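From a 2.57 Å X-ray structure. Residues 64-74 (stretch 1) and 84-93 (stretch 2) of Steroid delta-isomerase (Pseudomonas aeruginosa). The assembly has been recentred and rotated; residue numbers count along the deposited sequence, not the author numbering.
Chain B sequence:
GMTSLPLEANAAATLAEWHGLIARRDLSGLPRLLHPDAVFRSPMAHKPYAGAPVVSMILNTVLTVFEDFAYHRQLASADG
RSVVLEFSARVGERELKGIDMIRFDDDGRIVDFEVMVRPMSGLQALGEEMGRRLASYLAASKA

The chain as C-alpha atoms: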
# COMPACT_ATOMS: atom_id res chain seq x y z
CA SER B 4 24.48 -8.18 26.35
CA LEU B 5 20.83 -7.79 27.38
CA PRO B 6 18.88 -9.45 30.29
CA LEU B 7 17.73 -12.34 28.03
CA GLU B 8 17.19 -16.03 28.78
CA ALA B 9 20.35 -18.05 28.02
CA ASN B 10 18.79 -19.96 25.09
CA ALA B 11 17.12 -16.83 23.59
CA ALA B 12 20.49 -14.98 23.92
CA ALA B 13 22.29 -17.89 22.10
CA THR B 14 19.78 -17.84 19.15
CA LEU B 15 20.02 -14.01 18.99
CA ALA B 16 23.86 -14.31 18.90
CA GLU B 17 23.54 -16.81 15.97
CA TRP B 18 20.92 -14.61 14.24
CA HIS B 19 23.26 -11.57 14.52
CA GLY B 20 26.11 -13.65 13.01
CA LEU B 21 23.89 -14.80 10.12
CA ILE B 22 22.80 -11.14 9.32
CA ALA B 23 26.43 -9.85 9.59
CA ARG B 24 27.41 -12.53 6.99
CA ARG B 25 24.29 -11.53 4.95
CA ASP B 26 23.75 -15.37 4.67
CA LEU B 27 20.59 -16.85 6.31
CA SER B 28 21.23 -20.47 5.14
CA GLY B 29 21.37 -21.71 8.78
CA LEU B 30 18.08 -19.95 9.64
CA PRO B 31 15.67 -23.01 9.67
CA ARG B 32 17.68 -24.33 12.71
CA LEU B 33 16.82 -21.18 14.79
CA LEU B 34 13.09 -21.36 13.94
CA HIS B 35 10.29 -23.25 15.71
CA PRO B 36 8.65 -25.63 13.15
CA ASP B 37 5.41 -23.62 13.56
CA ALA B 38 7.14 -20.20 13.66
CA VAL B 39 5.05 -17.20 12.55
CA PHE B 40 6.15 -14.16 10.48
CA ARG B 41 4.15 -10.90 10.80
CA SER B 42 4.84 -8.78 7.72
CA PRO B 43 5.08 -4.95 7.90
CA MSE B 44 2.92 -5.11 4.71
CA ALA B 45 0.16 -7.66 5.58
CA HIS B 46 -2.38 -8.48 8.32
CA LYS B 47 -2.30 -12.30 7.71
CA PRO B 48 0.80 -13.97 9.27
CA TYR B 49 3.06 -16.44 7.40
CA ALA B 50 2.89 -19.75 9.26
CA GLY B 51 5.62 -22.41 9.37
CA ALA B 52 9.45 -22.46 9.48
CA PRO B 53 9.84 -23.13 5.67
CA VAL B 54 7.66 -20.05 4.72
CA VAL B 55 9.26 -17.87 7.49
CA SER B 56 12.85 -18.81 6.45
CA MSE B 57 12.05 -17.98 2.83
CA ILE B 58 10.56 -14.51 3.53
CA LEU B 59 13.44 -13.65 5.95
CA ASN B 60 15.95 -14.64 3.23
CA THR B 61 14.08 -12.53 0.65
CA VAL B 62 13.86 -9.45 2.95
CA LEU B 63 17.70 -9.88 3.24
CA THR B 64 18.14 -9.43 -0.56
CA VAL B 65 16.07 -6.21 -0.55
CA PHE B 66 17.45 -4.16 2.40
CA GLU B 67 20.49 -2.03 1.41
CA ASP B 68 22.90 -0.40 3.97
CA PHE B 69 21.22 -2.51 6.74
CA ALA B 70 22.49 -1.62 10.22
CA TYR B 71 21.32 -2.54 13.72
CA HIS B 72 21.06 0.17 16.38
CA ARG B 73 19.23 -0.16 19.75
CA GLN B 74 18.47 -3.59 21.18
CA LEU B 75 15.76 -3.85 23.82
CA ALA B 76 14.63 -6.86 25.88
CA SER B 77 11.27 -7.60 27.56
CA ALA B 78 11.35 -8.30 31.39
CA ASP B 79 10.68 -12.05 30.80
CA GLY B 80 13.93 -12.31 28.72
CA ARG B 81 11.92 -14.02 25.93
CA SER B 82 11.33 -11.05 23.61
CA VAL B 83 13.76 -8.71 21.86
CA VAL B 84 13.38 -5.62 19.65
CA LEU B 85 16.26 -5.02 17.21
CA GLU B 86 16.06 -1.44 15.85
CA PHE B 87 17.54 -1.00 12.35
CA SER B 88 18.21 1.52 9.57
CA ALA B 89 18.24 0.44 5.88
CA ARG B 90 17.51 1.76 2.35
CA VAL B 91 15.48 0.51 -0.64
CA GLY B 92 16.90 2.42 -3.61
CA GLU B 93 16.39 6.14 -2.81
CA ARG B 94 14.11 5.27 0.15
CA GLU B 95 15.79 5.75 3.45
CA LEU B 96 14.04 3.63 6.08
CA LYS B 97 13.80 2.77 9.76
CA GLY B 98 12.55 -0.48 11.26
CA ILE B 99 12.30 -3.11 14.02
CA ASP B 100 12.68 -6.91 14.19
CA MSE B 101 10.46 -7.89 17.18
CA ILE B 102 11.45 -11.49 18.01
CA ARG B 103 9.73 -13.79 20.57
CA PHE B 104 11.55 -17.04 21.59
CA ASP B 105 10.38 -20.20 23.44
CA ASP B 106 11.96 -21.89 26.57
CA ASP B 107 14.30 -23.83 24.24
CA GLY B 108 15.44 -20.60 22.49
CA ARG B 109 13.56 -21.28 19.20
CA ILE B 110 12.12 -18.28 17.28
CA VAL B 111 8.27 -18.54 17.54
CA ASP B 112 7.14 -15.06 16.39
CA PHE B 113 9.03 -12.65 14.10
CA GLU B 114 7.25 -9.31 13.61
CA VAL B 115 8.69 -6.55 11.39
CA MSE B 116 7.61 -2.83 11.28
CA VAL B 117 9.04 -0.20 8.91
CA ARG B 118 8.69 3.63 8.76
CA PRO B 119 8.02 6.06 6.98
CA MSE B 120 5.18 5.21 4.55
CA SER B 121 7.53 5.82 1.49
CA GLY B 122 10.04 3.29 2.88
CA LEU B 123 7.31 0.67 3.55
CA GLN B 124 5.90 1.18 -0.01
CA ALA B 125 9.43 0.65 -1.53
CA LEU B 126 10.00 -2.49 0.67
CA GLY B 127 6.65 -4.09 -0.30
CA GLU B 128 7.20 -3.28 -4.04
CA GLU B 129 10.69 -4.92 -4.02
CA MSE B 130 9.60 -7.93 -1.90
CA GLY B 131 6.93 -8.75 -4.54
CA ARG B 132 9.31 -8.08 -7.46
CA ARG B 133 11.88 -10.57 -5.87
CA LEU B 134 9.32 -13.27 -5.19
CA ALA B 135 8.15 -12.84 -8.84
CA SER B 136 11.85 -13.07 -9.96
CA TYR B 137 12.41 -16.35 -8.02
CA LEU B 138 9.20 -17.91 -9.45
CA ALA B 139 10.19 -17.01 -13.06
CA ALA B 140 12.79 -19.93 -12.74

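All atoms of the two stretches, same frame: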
# COMPACT_ATOMS: atom_id res chain seq x y z
N THR B 64 17.65 -9.80 0.79
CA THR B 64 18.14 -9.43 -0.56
C THR B 64 17.63 -8.06 -0.99
O THR B 64 18.10 -7.50 -1.99
CB THR B 64 17.80 -10.54 -1.59
OG1 THR B 64 16.38 -10.66 -1.72
CG2 THR B 64 18.42 -11.90 -1.24
N VAL B 65 16.69 -7.50 -0.24
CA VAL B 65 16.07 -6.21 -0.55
C VAL B 65 16.75 -5.07 0.21
O VAL B 65 17.16 -4.08 -0.42
CB VAL B 65 14.53 -6.25 -0.37
CG1 VAL B 65 13.90 -4.89 -0.63
CG2 VAL B 65 13.89 -7.32 -1.25
N PHE B 66 16.85 -5.19 1.55
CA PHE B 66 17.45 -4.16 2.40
C PHE B 66 18.88 -3.85 2.01
O PHE B 66 19.70 -4.76 1.94
CB PHE B 66 17.38 -4.54 3.89
CG PHE B 66 16.04 -4.41 4.56
CD1 PHE B 66 15.17 -3.37 4.23
CD2 PHE B 66 15.67 -5.28 5.59
CE1 PHE B 66 13.94 -3.24 4.88
CE2 PHE B 66 14.45 -5.12 6.26
CZ PHE B 66 13.59 -4.12 5.89
N GLU B 67 19.16 -2.56 1.71
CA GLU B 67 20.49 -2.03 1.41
C GLU B 67 20.95 -1.23 2.63
O GLU B 67 20.10 -0.64 3.33
CB GLU B 67 20.47 -1.07 0.21
CG GLU B 67 20.23 -1.67 -1.16
CD GLU B 67 20.06 -0.59 -2.22
OE1 GLU B 67 21.06 0.09 -2.55
OE2 GLU B 67 18.91 -0.39 -2.68
N ASP B 68 22.27 -1.15 2.86
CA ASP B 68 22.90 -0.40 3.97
C ASP B 68 22.23 -0.70 5.34
O ASP B 68 22.02 0.21 6.16
CB ASP B 68 22.99 1.13 3.69
CG ASP B 68 23.27 1.58 2.26
OD1 ASP B 68 23.65 0.72 1.42
OD2 ASP B 68 23.11 2.79 1.98
N PHE B 69 21.88 -2.00 5.54
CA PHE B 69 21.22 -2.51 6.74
C PHE B 69 22.18 -2.40 7.91
O PHE B 69 23.32 -2.86 7.82
CB PHE B 69 20.77 -3.95 6.56
CG PHE B 69 19.93 -4.48 7.72
CD1 PHE B 69 20.53 -5.01 8.86
CD2 PHE B 69 18.54 -4.44 7.67
CE1 PHE B 69 19.75 -5.49 9.92
CE2 PHE B 69 17.78 -4.93 8.72
CZ PHE B 69 18.38 -5.44 9.83
N ALA B 70 21.70 -1.81 9.02
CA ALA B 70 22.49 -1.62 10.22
C ALA B 70 21.60 -1.72 11.44
O ALA B 70 20.53 -1.16 11.45
CB ALA B 70 23.17 -0.25 10.17
N TYR B 71 22.05 -2.43 12.46
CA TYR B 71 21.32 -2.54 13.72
C TYR B 71 21.73 -1.40 14.64
O TYR B 71 22.86 -0.92 14.56
CB TYR B 71 21.59 -3.89 14.41
CG TYR B 71 20.71 -5.02 13.89
CD1 TYR B 71 19.32 -4.88 13.80
CD2 TYR B 71 21.27 -6.25 13.54
CE1 TYR B 71 18.52 -5.93 13.38
CE2 TYR B 71 20.46 -7.31 13.12
CZ TYR B 71 19.09 -7.15 13.06
OH TYR B 71 18.30 -8.19 12.63
N HIS B 72 20.80 -0.92 15.45
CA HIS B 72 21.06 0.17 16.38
C HIS B 72 20.73 -0.26 17.81
O HIS B 72 21.44 -1.11 18.32
CB HIS B 72 20.39 1.45 15.91
CG HIS B 72 20.91 1.87 14.57
ND1 HIS B 72 22.21 2.30 14.41
CD2 HIS B 72 20.31 1.84 13.36
CE1 HIS B 72 22.35 2.55 13.12
NE2 HIS B 72 21.24 2.28 12.45
N ARG B 73 19.64 0.23 18.40
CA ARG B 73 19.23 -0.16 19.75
C ARG B 73 18.68 -1.57 19.80
O ARG B 73 18.02 -2.03 18.86
CB ARG B 73 18.16 0.80 20.32
CG ARG B 73 18.72 2.15 20.77
CD ARG B 73 17.61 3.09 21.17
NE ARG B 73 16.82 3.53 20.02
CZ ARG B 73 15.86 4.44 20.08
NH1 ARG B 73 15.57 5.02 21.24
NH2 ARG B 73 15.20 4.80 19.00
N GLN B 74 18.95 -2.24 20.91
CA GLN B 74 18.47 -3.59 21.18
C GLN B 74 17.83 -3.54 22.56
O GLN B 74 18.46 -3.12 23.53
CB GLN B 74 19.61 -4.62 21.12
CG GLN B 74 20.23 -4.65 19.73
CD GLN B 74 21.18 -5.77 19.50
OE1 GLN B 74 21.15 -6.79 20.19
NE2 GLN B 74 22.03 -5.60 18.50
N VAL B 84 13.64 -6.56 20.74
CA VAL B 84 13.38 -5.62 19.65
C VAL B 84 14.75 -5.16 19.16
O VAL B 84 15.57 -4.66 19.95
CB VAL B 84 12.43 -4.44 20.00
CG1 VAL B 84 12.61 -3.27 19.02
CG2 VAL B 84 10.98 -4.90 20.02
N LEU B 85 15.02 -5.42 17.87
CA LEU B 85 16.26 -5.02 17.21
C LEU B 85 15.93 -3.89 16.25
O LEU B 85 15.28 -4.13 15.22
CB LEU B 85 16.94 -6.19 16.46
CG LEU B 85 17.06 -7.51 17.22
CD1 LEU B 85 17.51 -8.62 16.31
CD2 LEU B 85 17.95 -7.37 18.46
N GLU B 86 16.28 -2.66 16.64
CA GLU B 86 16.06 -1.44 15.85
C GLU B 86 17.08 -1.42 14.72
O GLU B 86 18.27 -1.69 14.97
CB GLU B 86 16.24 -0.19 16.74
CG GLU B 86 16.23 1.12 15.97
CD GLU B 86 16.68 2.34 16.75
OE1 GLU B 86 17.69 2.26 17.47
OE2 GLU B 86 16.03 3.39 16.58
N PHE B 87 16.64 -1.09 13.49
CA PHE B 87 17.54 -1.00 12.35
C PHE B 87 17.25 0.19 11.45
O PHE B 87 16.13 0.72 11.42
CB PHE B 87 17.56 -2.31 11.53
CG PHE B 87 16.27 -2.69 10.82
CD1 PHE B 87 15.94 -2.14 9.58
CD2 PHE B 87 15.40 -3.62 11.38
CE1 PHE B 87 14.75 -2.49 8.93
CE2 PHE B 87 14.20 -3.97 10.73
CZ PHE B 87 13.88 -3.38 9.52
N SER B 88 18.26 0.55 10.66
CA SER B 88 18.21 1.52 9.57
C SER B 88 18.56 0.71 8.33
O SER B 88 19.26 -0.29 8.43
CB SER B 88 19.22 2.63 9.77
OG SER B 88 20.52 2.10 9.97
N ALA B 89 18.02 1.10 7.17
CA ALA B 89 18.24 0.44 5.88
C ALA B 89 17.79 1.41 4.77
O ALA B 89 17.30 2.51 5.07
CB ALA B 89 17.44 -0.87 5.80
N ARG B 90 17.99 1.01 3.51
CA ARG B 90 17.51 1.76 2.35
C ARG B 90 17.04 0.83 1.25
O ARG B 90 17.49 -0.30 1.16
CB ARG B 90 18.45 2.90 1.88
CG ARG B 90 19.80 2.48 1.31
CD ARG B 90 20.38 3.53 0.37
NE ARG B 90 21.19 2.93 -0.69
N VAL B 91 16.03 1.26 0.49
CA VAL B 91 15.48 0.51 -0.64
C VAL B 91 15.52 1.52 -1.79
O VAL B 91 14.66 2.39 -1.90
CB VAL B 91 14.08 -0.09 -0.34
CG1 VAL B 91 13.51 -0.78 -1.57
CG2 VAL B 91 14.14 -1.08 0.82
N GLY B 92 16.61 1.46 -2.55
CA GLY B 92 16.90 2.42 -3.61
C GLY B 92 17.19 3.78 -3.00
O GLY B 92 18.12 3.92 -2.20
N GLU B 93 16.34 4.76 -3.31
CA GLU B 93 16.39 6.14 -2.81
C GLU B 93 15.73 6.25 -1.43
O GLU B 93 15.97 7.23 -0.72
CB GLU B 93 15.65 7.06 -3.77

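The two stretches pair as antiparallel strands and bury 1023 Å² between them, both sides summed. Thr64 does not reach stretch 2. Val65 is buried; its CG1 lies 4.1 Å from Val91 CG2, a small apolar contact. Phe66 points sideways, but its ring end comes nearer stretch 2. Its CZ is 3.6 Å from Phe87 CE1, and its CD1 is 3.7 Å from the Ala89 CB. The Ala89 methyl packs against the ring.

Glu67 pairs with Arg90 through two backbone hydrogen bonds: Glu67 N to Arg90 O, 2.9 Å, and Arg90 N to Glu67 O, 2.7 Å. Its carboxylate is used twice. OE2 accepts from Gly92 N at 3.0 Å, and OE1 forms a salt bridge with Arg90 NE at 3.4 Å. Gly92 has a positive phi, which favours glycine. Asp68, where the chain turns a corner, adds a second salt bridge, OD2 to Arg90 NE, 3.3 Å. The guanidinium beyond NE is not modelled.

A beta bulge shifts the register by one between Glu67 and Ala70. The Phe69 ring forms an offset stack with Phe87, with centroids 4.7 Å apart. Ala70 N donates to Ser88 O, and Ser88 N returns to Ala70 O, both at 2.9 Å. Tyr71 lies on the same sheet face as Phe87 and Leu85; its CE1 is 3.5 Å from Leu85 CB.

His72 N donates to Glu86 O at 2.7 Å. Its NE2 hydrogen-bonds Ser88 OG at 2.6 Å, linking two polar side chains. A second bulge lies between Tyr71 and Gln74. Here Glu86 points toward stretch 1 and is buried, with its charge met by Arg73. Arg73 N and NE both donate to Glu86 OE1 at 3.0 Å, and NH2 bridges to Glu86 OE2 at 2.9 Å. Glu86 N donates to Arg73 O at 2.9 Å. Gln74 pairs with Leu85 as a non-hydrogen-bonded pair, its OE1 3.7 Å from Leu85 CD2.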